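Local coordinates for protein alpha-L-arabinosidase (Xanthomonas axonopodis pv. citri, PDB 6D25) that probably removes arabinofuranosyl side groups from arabinoxylans, coping with internal di-substitutions, as a trimeric GH51 arabinofuranosidase, at residues A88-N93 with P403-T408; G98-D103 with W204-N209; V226-P229 with K233-K236; P239-D244 with T303-I308; A330-T335 with Q341-L346. All blocks are in the same frame, centred on the assembly; numbering follows the deposited sequence.

Contact 1 (A88-N93 with P403-T408)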
# COMPACT_ATOMS: atom_id res chain seq x y z
N ALA A 88 -25.58 -7.90 -32.94
CA ALA A 88 -26.12 -7.14 -34.07
C ALA A 88 -25.59 -5.69 -34.05
O ALA A 88 -25.61 -5.07 -35.11
CB ALA A 88 -27.64 -7.15 -34.05
N ILE A 89 -25.12 -5.16 -32.93
CA ILE A 89 -24.53 -3.80 -32.95
C ILE A 89 -23.00 -3.85 -32.93
O ILE A 89 -22.35 -2.78 -32.81
CB ILE A 89 -25.11 -2.90 -31.84
CG1 ILE A 89 -24.90 -3.48 -30.45
CG2 ILE A 89 -26.56 -2.60 -32.11
CD1 ILE A 89 -25.13 -2.48 -29.32
N ALA A 90 -22.42 -5.04 -33.06
CA ALA A 90 -20.96 -5.25 -33.15
C ALA A 90 -20.23 -4.55 -31.97
O ALA A 90 -19.38 -3.69 -32.14
CB ALA A 90 -20.43 -4.78 -34.50
N VAL A 91 -20.59 -4.94 -30.77
CA VAL A 91 -19.93 -4.41 -29.58
C VAL A 91 -18.42 -4.58 -29.74
O VAL A 91 -17.95 -5.68 -29.95
CB VAL A 91 -20.45 -5.10 -28.31
CG1 VAL A 91 -19.65 -4.66 -27.10
CG2 VAL A 91 -21.94 -4.86 -28.08
N PRO A 92 -17.64 -3.50 -29.55
CA PRO A 92 -16.19 -3.58 -29.78
C PRO A 92 -15.38 -4.05 -28.56
O PRO A 92 -14.35 -4.75 -28.68
CB PRO A 92 -15.80 -2.13 -30.12
CG PRO A 92 -16.78 -1.31 -29.30
CD PRO A 92 -18.07 -2.11 -29.39
N ASN A 93 -15.84 -3.67 -27.37
CA ASN A 93 -15.23 -4.13 -26.09
C ASN A 93 -16.29 -3.98 -25.00
O ASN A 93 -17.24 -3.18 -25.14
CB ASN A 93 -13.95 -3.38 -25.75
CG ASN A 93 -14.16 -2.02 -25.14
OD1 ASN A 93 -14.53 -1.91 -23.96
ND2 ASN A 93 -13.87 -0.97 -25.90
N PRO A 403 -21.76 2.45 -38.78
CA PRO A 403 -20.80 2.81 -39.82
C PRO A 403 -19.63 3.69 -39.35
O PRO A 403 -18.62 3.76 -40.04
CB PRO A 403 -21.65 3.57 -40.85
CG PRO A 403 -23.07 3.07 -40.63
CD PRO A 403 -23.12 2.84 -39.14
N TYR A 404 -19.75 4.34 -38.18
CA TYR A 404 -18.66 5.11 -37.60
C TYR A 404 -17.52 4.21 -37.08
O TYR A 404 -16.43 4.71 -36.85
CB TYR A 404 -19.17 5.99 -36.46
CG TYR A 404 -19.84 7.28 -36.88
CD1 TYR A 404 -20.78 7.32 -37.89
CD2 TYR A 404 -19.51 8.47 -36.27
CE1 TYR A 404 -21.37 8.51 -38.29
CE2 TYR A 404 -20.10 9.68 -36.64
CZ TYR A 404 -21.03 9.70 -37.66
OH TYR A 404 -21.62 10.88 -38.03
N GLN A 405 -17.75 2.90 -36.90
CA GLN A 405 -16.74 2.03 -36.30
C GLN A 405 -15.52 1.92 -37.24
O GLN A 405 -15.64 1.40 -38.34
CB GLN A 405 -17.31 0.63 -36.04
CG GLN A 405 -18.36 0.66 -34.93
CD GLN A 405 -18.71 -0.71 -34.43
OE1 GLN A 405 -17.95 -1.66 -34.62
NE2 GLN A 405 -19.84 -0.81 -33.71
N ASP A 406 -14.38 2.48 -36.79
CA ASP A 406 -13.14 2.48 -37.56
C ASP A 406 -13.29 3.26 -38.87
O ASP A 406 -12.58 3.00 -39.83
CB ASP A 406 -12.59 1.06 -37.74
CG ASP A 406 -12.04 0.46 -36.44
OD1 ASP A 406 -11.68 1.25 -35.50
OD2 ASP A 406 -11.96 -0.80 -36.38
N ALA A 407 -14.19 4.22 -38.88
CA ALA A 407 -14.38 5.08 -40.05
C ALA A 407 -13.33 6.19 -40.01
O ALA A 407 -12.50 6.26 -39.08
CB ALA A 407 -15.78 5.67 -40.04
N THR A 408 -13.38 7.04 -41.03
CA THR A 408 -12.53 8.21 -41.14
C THR A 408 -13.39 9.45 -40.86
O THR A 408 -14.41 9.67 -41.53
CB THR A 408 -11.90 8.27 -42.54
OG1 THR A 408 -11.12 7.11 -42.76
CG2 THR A 408 -11.05 9.49 -42.77
O HOH W 1 -16.93 -3.71 -33.22
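The meeting of A90 and I89 with Q405 is a small, polar, partly buried contact between two domains: the (β/α)8 barrel, entered here through the loop between helix 80-88 and strand 93-96, and the β-rich sheet domain, whose strand 407-421 takes in the end of the second segment. It illustrates how a single amide side chain can bridge two folded units whose backbones stay well apart, the nearest CA atoms, those of I89 and P403, being 10.2 Å from each other.

Q405 follows Y404 in a type II β turn that runs from Y404 to A407, closed by the bond from A407 N to Y404 O. From there its side chain reaches across alone: CG lies beside the backbone N (chi1 -69°) and the chain then runs out extended, carrying the amide to the barrel loop. Its nitrogen serves two successive carbonyls. NE2 makes a weak hydrogen bond to I89 O at 3.3 Å and a second, also weak, to A90 O. Neither is straight, as befits one nitrogen shared between two neighbouring acceptors. A water completes the grip by donating to Q405 OE1 and to A90 O, each at 2.7 Å, so A90 O is approached by both the amide and the water.

Around this bridge, I89 packs on Y395, F398 and A399 of helix 393-400, while the adjacent D406 forms a salt bridge with R46. Beside the polar links, the methyl CB of A90 lies 4.0 Å from Q405 OE1.

Contact 2 (G98-D103 with W204-N209)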
# COMPACT_ATOMS: atom_id res chain seq x y z
N GLY A 98 -16.17 -3.65 -13.17
CA GLY A 98 -16.58 -2.37 -12.65
C GLY A 98 -15.71 -1.26 -13.20
O GLY A 98 -14.93 -1.54 -14.10
N GLY A 99 -15.88 -0.01 -12.75
CA GLY A 99 -16.85 0.36 -11.74
C GLY A 99 -16.32 0.20 -10.34
O GLY A 99 -15.29 -0.44 -10.11
N CYS A 100 -17.08 0.76 -9.38
CA CYS A 100 -16.80 0.64 -7.95
C CYS A 100 -16.61 -0.83 -7.52
O CYS A 100 -15.77 -1.14 -6.66
CB CYS A 100 -17.89 1.32 -7.15
SG CYS A 100 -17.91 3.13 -7.41
N PHE A 101 -17.40 -1.73 -8.06
CA PHE A 101 -17.27 -3.16 -7.71
C PHE A 101 -15.84 -3.67 -7.95
O PHE A 101 -15.35 -4.50 -7.17
CB PHE A 101 -18.27 -3.97 -8.51
CG PHE A 101 -18.27 -5.46 -8.27
CD1 PHE A 101 -19.13 -6.01 -7.32
CD2 PHE A 101 -17.49 -6.30 -9.05
CE1 PHE A 101 -19.14 -7.38 -7.13
CE2 PHE A 101 -17.53 -7.67 -8.86
CZ PHE A 101 -18.34 -8.20 -7.88
N ALA A 102 -15.15 -3.17 -8.98
CA ALA A 102 -13.85 -3.72 -9.36
C ALA A 102 -12.78 -3.43 -8.30
O ALA A 102 -11.82 -4.20 -8.20
CB ALA A 102 -13.41 -3.22 -10.71
N ASP A 103 -12.95 -2.31 -7.57
CA ASP A 103 -11.96 -1.90 -6.59
C ASP A 103 -12.07 -2.74 -5.30
O ASP A 103 -11.24 -2.57 -4.39
CB ASP A 103 -12.11 -0.39 -6.32
CG ASP A 103 -12.07 0.49 -7.60
OD1 ASP A 103 -11.10 0.26 -8.43
OD2 ASP A 103 -13.05 1.42 -7.76
N TRP A 204 -10.24 8.46 -6.86
CA TRP A 204 -10.59 9.68 -6.12
C TRP A 204 -11.82 9.44 -5.23
O TRP A 204 -12.09 10.27 -4.38
CB TRP A 204 -10.83 10.90 -7.03
CG TRP A 204 -11.38 10.54 -8.37
CD1 TRP A 204 -10.69 10.38 -9.53
CD2 TRP A 204 -12.75 10.20 -8.66
NE1 TRP A 204 -11.52 9.93 -10.51
CE2 TRP A 204 -12.79 9.82 -10.01
CE3 TRP A 204 -13.94 10.23 -7.93
CZ2 TRP A 204 -13.98 9.44 -10.63
CZ3 TRP A 204 -15.11 9.81 -8.52
CH2 TRP A 204 -15.12 9.43 -9.86
N GLY A 205 -12.54 8.35 -5.43
CA GLY A 205 -13.81 8.09 -4.72
C GLY A 205 -13.85 6.67 -4.17
O GLY A 205 -13.07 6.33 -3.28
N CYS A 206 -14.70 5.82 -4.75
CA CYS A 206 -14.97 4.47 -4.21
C CYS A 206 -13.72 3.57 -4.27
O CYS A 206 -13.65 2.58 -3.54
CB CYS A 206 -16.20 3.85 -4.88
SG CYS A 206 -15.97 3.61 -6.67
N GLY A 207 -12.71 3.90 -5.08
CA GLY A 207 -11.48 3.12 -5.14
C GLY A 207 -10.45 3.46 -4.09
O GLY A 207 -9.35 2.84 -4.12
N GLY A 208 -10.73 4.37 -3.15
CA GLY A 208 -9.81 4.62 -2.05
C GLY A 208 -9.65 6.09 -1.67
O GLY A 208 -8.80 6.41 -0.91
N ASN A 209 -10.50 6.99 -2.17
CA ASN A 209 -10.54 8.40 -1.72
C ASN A 209 -9.13 9.01 -1.79
O ASN A 209 -8.70 9.73 -0.88
CB ASN A 209 -11.19 8.52 -0.34
CG ASN A 209 -12.69 8.30 -0.43
OD1 ASN A 209 -13.38 9.10 -1.04
ND2 ASN A 209 -13.17 7.15 0.05
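C206 turns its side chain onto that of C100, and the two sulfurs join in a disulfide, SG to SG 2.1 Å. The bridge has a dihedral of -87° about the S-S bond, close to the value a relaxed disulfide prefers. Its two ends are set differently: in C100 the sulfur lies beside the backbone N (chi1 -66°), whereas in C206 it sits between the backbone N and the carbonyl carbon (chi1 62°). The CB atoms come to 3.8 Å of each other, C100 CB to C206 CB, and H124 touches both cysteines.

A second approach lies alongside the first. D103 points toward the other loop, and its OD2 comes to 3.5 Å of G207 CA, while its OD1 accepts from the backbone N of N201. The carboxylate is thus tied to the chain leading into the second segment as well as packed against it.

Both segments are loops that follow strands of the (β/α)8 barrel, 93-96 and 196-199, at the strands' C-terminal ends, where glycoside hydrolases of this type generally place the active site. The covalent link therefore joins two rim loops through cysteines 106 positions apart in the sequence. A glycerol, probably from the crystallisation liquor, hydrogen-bonds to C100 N and may mark a pocket. Each loop is braced internally: A102 N donates to G99 O, beyond a cis peptide before G99, and G205 O accepts from G208 N and N209 N. N209 also reaches T224 and R220 of a neighbouring subunit.

Contact 3 (V226-P229 with K233-K236)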
# COMPACT_ATOMS: atom_id res chain seq x y z
N VAL A 226 1.71 -5.76 -13.86
CA VAL A 226 0.89 -6.30 -14.93
C VAL A 226 1.75 -6.36 -16.20
O VAL A 226 1.95 -5.36 -16.87
CB VAL A 226 -0.37 -5.46 -15.15
CG1 VAL A 226 -1.22 -6.01 -16.28
CG2 VAL A 226 -1.20 -5.38 -13.89
N LYS A 227 2.21 -7.52 -16.51
CA LYS A 227 3.18 -7.71 -17.58
C LYS A 227 2.54 -8.48 -18.74
O LYS A 227 1.69 -9.36 -18.53
CB LYS A 227 4.39 -8.45 -17.00
CG LYS A 227 5.26 -7.58 -16.09
CD LYS A 227 6.55 -8.24 -15.72
CE LYS A 227 7.54 -7.30 -15.05
NZ LYS A 227 7.02 -6.82 -13.75
N SER A 228 2.89 -8.08 -19.94
CA SER A 228 2.47 -8.75 -21.16
C SER A 228 3.33 -9.98 -21.39
O SER A 228 4.56 -9.90 -21.32
CB SER A 228 2.60 -7.82 -22.31
OG SER A 228 1.70 -6.75 -22.20
N PRO A 229 2.73 -11.12 -21.67
CA PRO A 229 3.62 -12.19 -22.15
C PRO A 229 4.11 -11.87 -23.57
O PRO A 229 3.65 -10.90 -24.20
CB PRO A 229 2.71 -13.42 -22.10
CG PRO A 229 1.35 -12.84 -22.47
CD PRO A 229 1.31 -11.45 -21.86
N LYS A 233 -0.06 -8.21 -26.32
CA LYS A 233 0.17 -6.93 -25.62
C LYS A 233 -1.08 -6.55 -24.81
O LYS A 233 -2.19 -6.45 -25.35
CB LYS A 233 0.50 -5.88 -26.69
CG LYS A 233 0.56 -4.46 -26.17
CD LYS A 233 1.75 -4.16 -25.31
CE LYS A 233 2.13 -2.68 -25.41
NZ LYS A 233 2.94 -2.28 -24.25
N ILE A 234 -0.88 -6.35 -23.51
CA ILE A 234 -1.92 -5.85 -22.58
C ILE A 234 -1.72 -4.33 -22.41
O ILE A 234 -0.75 -3.90 -21.80
CB ILE A 234 -1.84 -6.58 -21.24
CG1 ILE A 234 -1.90 -8.10 -21.42
CG2 ILE A 234 -2.95 -6.09 -20.31
CD1 ILE A 234 -1.71 -8.90 -20.14
N LEU A 235 -2.66 -3.54 -22.93
CA LEU A 235 -2.58 -2.09 -22.78
C LEU A 235 -3.09 -1.70 -21.40
O LEU A 235 -4.08 -2.25 -20.93
CB LEU A 235 -3.41 -1.43 -23.90
CG LEU A 235 -2.92 -1.70 -25.33
CD1 LEU A 235 -3.93 -1.17 -26.31
CD2 LEU A 235 -1.56 -1.09 -25.59
N LYS A 236 -2.46 -0.70 -20.80
CA LYS A 236 -2.80 -0.31 -19.43
C LYS A 236 -3.48 1.05 -19.41
O LYS A 236 -2.94 2.02 -19.95
CB LYS A 236 -1.52 -0.26 -18.59
CG LYS A 236 -0.84 -1.62 -18.42
CD LYS A 236 0.62 -1.47 -18.08
CE LYS A 236 1.27 -2.79 -17.77
NZ LYS A 236 2.69 -2.58 -17.40
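The hydrogen bonding across this contact rests on S228 and I234. I234 N donates to S228 OG at 2.9 Å, and the bond is nearly straight, with 171° at the hydrogen. It is a side-chain oxygen, not a carbonyl, that meets the backbone N-H. With OG lying beside its own backbone N (chi1 -67°), the serine presents its hydroxyl to the opposite chain, and the same oxygen also lies 3.7 Å from I234 CB.

Apolar packing surrounds that bond and centres on the buried side chain of I234. One branch goes to each end of the first segment: CG2 of I234 faces V226 CG1 at 4.4 Å, while CD1 of I234 comes to 4.3 Å of P229 CD.

The two segments run antiparallel, end-to-end directions 172° apart, and form the reversal, with three residues between them, by which the chain leaves helix 212-224 and enters strand 235-238, the fifth strand of the (β/α)8 barrel. T172 of helix 161-172 covers both P229 and I234, and F197 of the neighbouring barrel strand also packs on I234.

Two of the lysines have polar partners beyond the segments. K236, on the strand, extends its side chain back past V226, and its NZ binds Q223 O near the end of the preceding helix. K227 points away from the contact, donates to T224 O and forms a salt bridge with E104 of a neighbouring subunit, so this turn also contributes to the trimer interface.

Contact 4 (P239-D244 with T303-I308)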
# COMPACT_ATOMS: atom_id res chain seq x y z
N PRO A 239 -6.08 5.44 -14.05
CA PRO A 239 -7.25 6.04 -13.40
C PRO A 239 -7.18 7.57 -13.52
O PRO A 239 -6.24 8.20 -13.08
CB PRO A 239 -7.14 5.52 -11.96
CG PRO A 239 -5.68 5.41 -11.73
CD PRO A 239 -5.16 4.88 -13.05
N GLY A 240 -8.12 8.14 -14.25
CA GLY A 240 -8.12 9.55 -14.58
C GLY A 240 -9.23 10.32 -13.87
O GLY A 240 -9.78 9.86 -12.87
N PRO A 241 -9.52 11.55 -14.34
CA PRO A 241 -10.37 12.49 -13.66
C PRO A 241 -11.87 12.16 -13.74
O PRO A 241 -12.35 11.51 -14.69
CB PRO A 241 -10.13 13.78 -14.41
CG PRO A 241 -9.85 13.33 -15.81
CD PRO A 241 -9.02 12.07 -15.60
N SER A 242 -12.59 12.66 -12.76
CA SER A 242 -14.01 12.86 -12.83
C SER A 242 -14.31 14.29 -13.29
O SER A 242 -13.70 15.21 -12.76
CB SER A 242 -14.65 12.69 -11.48
OG SER A 242 -16.07 12.77 -11.60
N ASP A 243 -15.24 14.47 -14.23
CA ASP A 243 -15.77 15.79 -14.53
C ASP A 243 -14.61 16.73 -14.88
O ASP A 243 -13.77 16.37 -15.69
CB ASP A 243 -16.65 16.36 -13.41
CG ASP A 243 -17.83 15.49 -13.01
OD1 ASP A 243 -18.22 14.64 -13.83
OD2 ASP A 243 -18.38 15.69 -11.88
N ASP A 244 -14.57 17.91 -14.28
CA ASP A 244 -13.62 18.95 -14.64
C ASP A 244 -12.44 18.96 -13.63
O ASP A 244 -11.92 20.04 -13.30
CB ASP A 244 -14.31 20.32 -14.69
CG ASP A 244 -14.98 20.71 -13.39
OD1 ASP A 244 -15.13 19.86 -12.52
OD2 ASP A 244 -15.36 21.87 -13.27
N THR A 303 -11.95 18.81 -24.47
CA THR A 303 -11.06 19.83 -24.98
C THR A 303 -9.99 20.15 -23.95
O THR A 303 -8.79 20.15 -24.23
CB THR A 303 -11.84 21.07 -25.45
OG1 THR A 303 -12.70 20.59 -26.50
CG2 THR A 303 -10.95 22.18 -25.95
N LYS A 304 -10.44 20.46 -22.75
CA LYS A 304 -9.53 20.95 -21.70
C LYS A 304 -8.66 19.82 -21.17
O LYS A 304 -7.46 20.05 -20.96
CB LYS A 304 -10.32 21.66 -20.60
CG LYS A 304 -10.80 23.03 -21.04
CD LYS A 304 -11.61 23.78 -20.04
CE LYS A 304 -12.00 25.13 -20.61
NZ LYS A 304 -12.97 25.82 -19.72
N HIS A 305 -9.21 18.64 -20.93
CA HIS A 305 -8.35 17.50 -20.52
C HIS A 305 -7.33 17.17 -21.62
O HIS A 305 -6.17 16.89 -21.30
CB HIS A 305 -9.19 16.27 -20.16
CG HIS A 305 -9.94 16.38 -18.87
ND1 HIS A 305 -9.28 16.57 -17.65
CD2 HIS A 305 -11.26 16.29 -18.59
CE1 HIS A 305 -10.19 16.63 -16.69
NE2 HIS A 305 -11.40 16.45 -17.24
N SER A 306 -7.74 17.21 -22.90
CA SER A 306 -6.80 16.94 -24.02
C SER A 306 -5.66 17.95 -24.01
O SER A 306 -4.52 17.60 -24.25
CB SER A 306 -7.52 16.96 -25.37
OG SER A 306 -8.47 15.91 -25.43
N ALA A 307 -5.96 19.21 -23.76
CA ALA A 307 -4.91 20.23 -23.82
C ALA A 307 -3.88 19.98 -22.72
O ALA A 307 -2.66 20.19 -22.91
CB ALA A 307 -5.51 21.62 -23.73
N ILE A 308 -4.32 19.52 -21.56
CA ILE A 308 -3.37 19.16 -20.51
C ILE A 308 -2.53 17.95 -20.95
O ILE A 308 -1.30 17.92 -20.72
CB ILE A 308 -4.10 18.90 -19.17
CG1 ILE A 308 -4.78 20.18 -18.68
CG2 ILE A 308 -3.13 18.35 -18.14
CD1 ILE A 308 -5.78 19.97 -17.62
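A βα loop of the (β/α)8 barrel is pinned here to a barrel helix: residues 239-244 connect strand 235-238 to helix 246-256, and H305, from the long helix 285-312, reaches over to hold them. The contact shows how one aromatic side chain can combine a directional bond at its edge with packing on its face.

From the helix segment 303-308, H305 alone makes the contact. Its CG lies beside the backbone N (chi1 -72°), which sends the imidazole off the helix toward the loop. At the ring edge, NE2 donates to D243 O at 2.8 Å. The bond is almost perfectly straight, 175° at the hydrogen, and the oxygen sits in the plane of the ring while the nitrogen sits in the plane of the carbonyl. Over one ring face lies the pyrrolidine of P241. CG of P241 stands 3.8 Å from the ring centroid, displaced toward the rim, in a CH-pi contact; the closest pair is P241 CG with H305 CE1, 3.4 Å apart.

Other parts of the barrel reinforce the arrangement. Backbone hydrogen bonds tie P241 and D243 to H266 of strand 262-269, the next strand of the barrel. Helix 246-256 adds to this: its Y246 ring meets that of H305, and H305 ND1 makes a weak hydrogen bond with T249 OG1.

Since NE2 is the donor to a carbonyl oxygen, it must bear a hydrogen, while the coplanar bond and the proline over one face together restrict rotation of the ring.

Contact 5 (A330-T335 with Q341-L346)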
# COMPACT_ATOMS: atom_id res chain seq x y z
N ALA A 330 -33.17 9.52 -11.31
CA ALA A 330 -33.76 8.86 -10.15
C ALA A 330 -34.03 7.40 -10.52
O ALA A 330 -34.40 7.09 -11.67
CB ALA A 330 -35.05 9.53 -9.72
N PRO A 331 -33.93 6.51 -9.55
CA PRO A 331 -34.36 5.13 -9.77
C PRO A 331 -35.88 5.06 -10.03
O PRO A 331 -36.63 5.89 -9.50
CB PRO A 331 -33.99 4.42 -8.47
CG PRO A 331 -34.11 5.52 -7.42
CD PRO A 331 -33.65 6.78 -8.12
N LEU A 332 -36.32 4.10 -10.84
CA LEU A 332 -37.74 3.96 -11.06
C LEU A 332 -38.45 3.65 -9.74
O LEU A 332 -37.92 2.95 -8.88
CB LEU A 332 -37.99 2.83 -12.07
CG LEU A 332 -37.65 3.18 -13.52
CD1 LEU A 332 -37.50 1.91 -14.35
CD2 LEU A 332 -38.68 4.11 -14.11
N PRO A 333 -39.70 4.13 -9.62
CA PRO A 333 -40.49 3.89 -8.41
C PRO A 333 -40.62 2.40 -8.08
O PRO A 333 -40.83 1.58 -8.99
CB PRO A 333 -41.86 4.48 -8.73
CG PRO A 333 -41.56 5.57 -9.71
CD PRO A 333 -40.45 4.96 -10.58
N GLY A 334 -40.43 2.03 -6.83
CA GLY A 334 -40.63 0.63 -6.45
C GLY A 334 -39.40 -0.23 -6.71
O GLY A 334 -39.42 -1.40 -6.40
N THR A 335 -38.31 0.34 -7.24
CA THR A 335 -37.10 -0.47 -7.47
C THR A 335 -36.09 -0.23 -6.36
O THR A 335 -36.10 0.80 -5.71
CB THR A 335 -36.48 -0.18 -8.84
OG1 THR A 335 -35.94 1.15 -8.89
CG2 THR A 335 -37.46 -0.44 -9.96
N GLN A 341 -31.90 1.31 -11.73
CA GLN A 341 -32.80 0.99 -12.81
C GLN A 341 -33.57 2.25 -13.20
O GLN A 341 -34.23 2.86 -12.37
CB GLN A 341 -33.75 -0.15 -12.42
CG GLN A 341 -32.98 -1.40 -12.06
CD GLN A 341 -33.85 -2.57 -11.64
OE1 GLN A 341 -35.03 -2.41 -11.30
NE2 GLN A 341 -33.22 -3.75 -11.66
N GLN A 342 -33.44 2.63 -14.47
CA GLN A 342 -34.10 3.81 -14.98
C GLN A 342 -34.61 3.47 -16.40
O GLN A 342 -34.06 2.58 -17.05
CB GLN A 342 -33.15 5.01 -14.98
CG GLN A 342 -31.90 4.82 -15.83
CD GLN A 342 -30.82 5.87 -15.66
OE1 GLN A 342 -30.57 6.32 -14.54
NE2 GLN A 342 -30.17 6.25 -16.75
N GLN A 343 -35.62 4.20 -16.86
CA GLN A 343 -36.07 4.05 -18.22
C GLN A 343 -35.15 4.85 -19.15
O GLN A 343 -34.18 5.55 -18.74
CB GLN A 343 -37.57 4.43 -18.38
CG GLN A 343 -38.51 3.23 -18.45
CD GLN A 343 -38.34 2.42 -19.72
OE1 GLN A 343 -37.56 2.78 -20.59
NE2 GLN A 343 -39.06 1.30 -19.84
N ASN A 344 -35.39 4.64 -20.43
CA ASN A 344 -34.51 5.05 -21.51
C ASN A 344 -35.42 5.58 -22.62
O ASN A 344 -36.17 4.80 -23.23
CB ASN A 344 -33.67 3.84 -21.91
CG ASN A 344 -32.43 4.16 -22.69
OD1 ASN A 344 -32.51 4.75 -23.81
ND2 ASN A 344 -31.31 3.68 -22.19
N SER A 345 -35.43 6.92 -22.79
CA SER A 345 -36.40 7.58 -23.63
C SER A 345 -35.73 8.17 -24.87
O SER A 345 -34.52 8.07 -25.05
CB SER A 345 -37.11 8.67 -22.84
OG SER A 345 -36.24 9.79 -22.68
N LEU A 346 -36.54 8.82 -25.70
CA LEU A 346 -35.99 9.56 -26.84
C LEU A 346 -34.90 10.55 -26.39
O LEU A 346 -33.91 10.78 -27.13
CB LEU A 346 -37.12 10.29 -27.57
CG LEU A 346 -36.71 11.08 -28.81
CD1 LEU A 346 -36.07 10.20 -29.87
CD2 LEU A 346 -37.94 11.85 -29.36
O HOH W 2 -33.11 1.12 -9.17
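Q341 is the residue of the second segment most engaged with the first, and it uses both backbone and side chain. Its N donates to a water, which in turn donates to T335 OG1, each leg 2.8 Å. Its extended side chain crosses that of T335 obliquely, so that Q341 OE1 rests 3.4 Å from the methyl T335 CG2. Its carbonyl accepts from L332 N at 2.9 Å, arriving nearly head-on to the oxygen, and the same Q341 O receives a CA-H...O contact from P331 CA at 3.5 Å.

T335 is held ready for the water by a type II β turn from L332 to T335. There L332 O takes two bonds, from T335 N and from T335 OG1, the latter at 2.7 Å and on a lone pair.

At Q342 the leucine methyl packs on the backbone: L332 CD1 lies 3.9 Å from Q342 C. The amide of Q342 turns back to Y329 N and T327 O, just before the first segment. All this belongs to the long loop after strand 319-325, the seventh barrel strand, on the side where (β/α)8 glycosidases generally bind substrate.

Q343 follows, its CB 4.4 Å from L332 CD2. Its OE1 accepts from N344 N on a lone pair, and its NE2 goes to N482 O. N344 OD1 bonds T394. S345 then N-caps helix 346-361, weakly to R347 N, and its own N donates to D348 OD2 as L346 begins the helix.

None of the five is a hydrophobic core contact: contacts 1 to 4 are partly buried and contact 5 lies at the surface. Contact 3 takes in the start of strand 235-238 and contact 4 the loop that follows it, while helix 212-224 leads from contact 2 to contact 3. Contacts 2 and 4 touch directly, W204 NE1 meeting G240 O at 2.9 Å. Chemistry follows place: a covalent bridge joins two loops on the barrel rim in contact 2, an imidazole fastens loop to helix in contact 4, and water-assisted bonds serve contacts 1 and 5. Contact 1 alone spans most of the chain, enclosing the other four; contacts 3 and 5 lie farthest apart, centres about 39 Å.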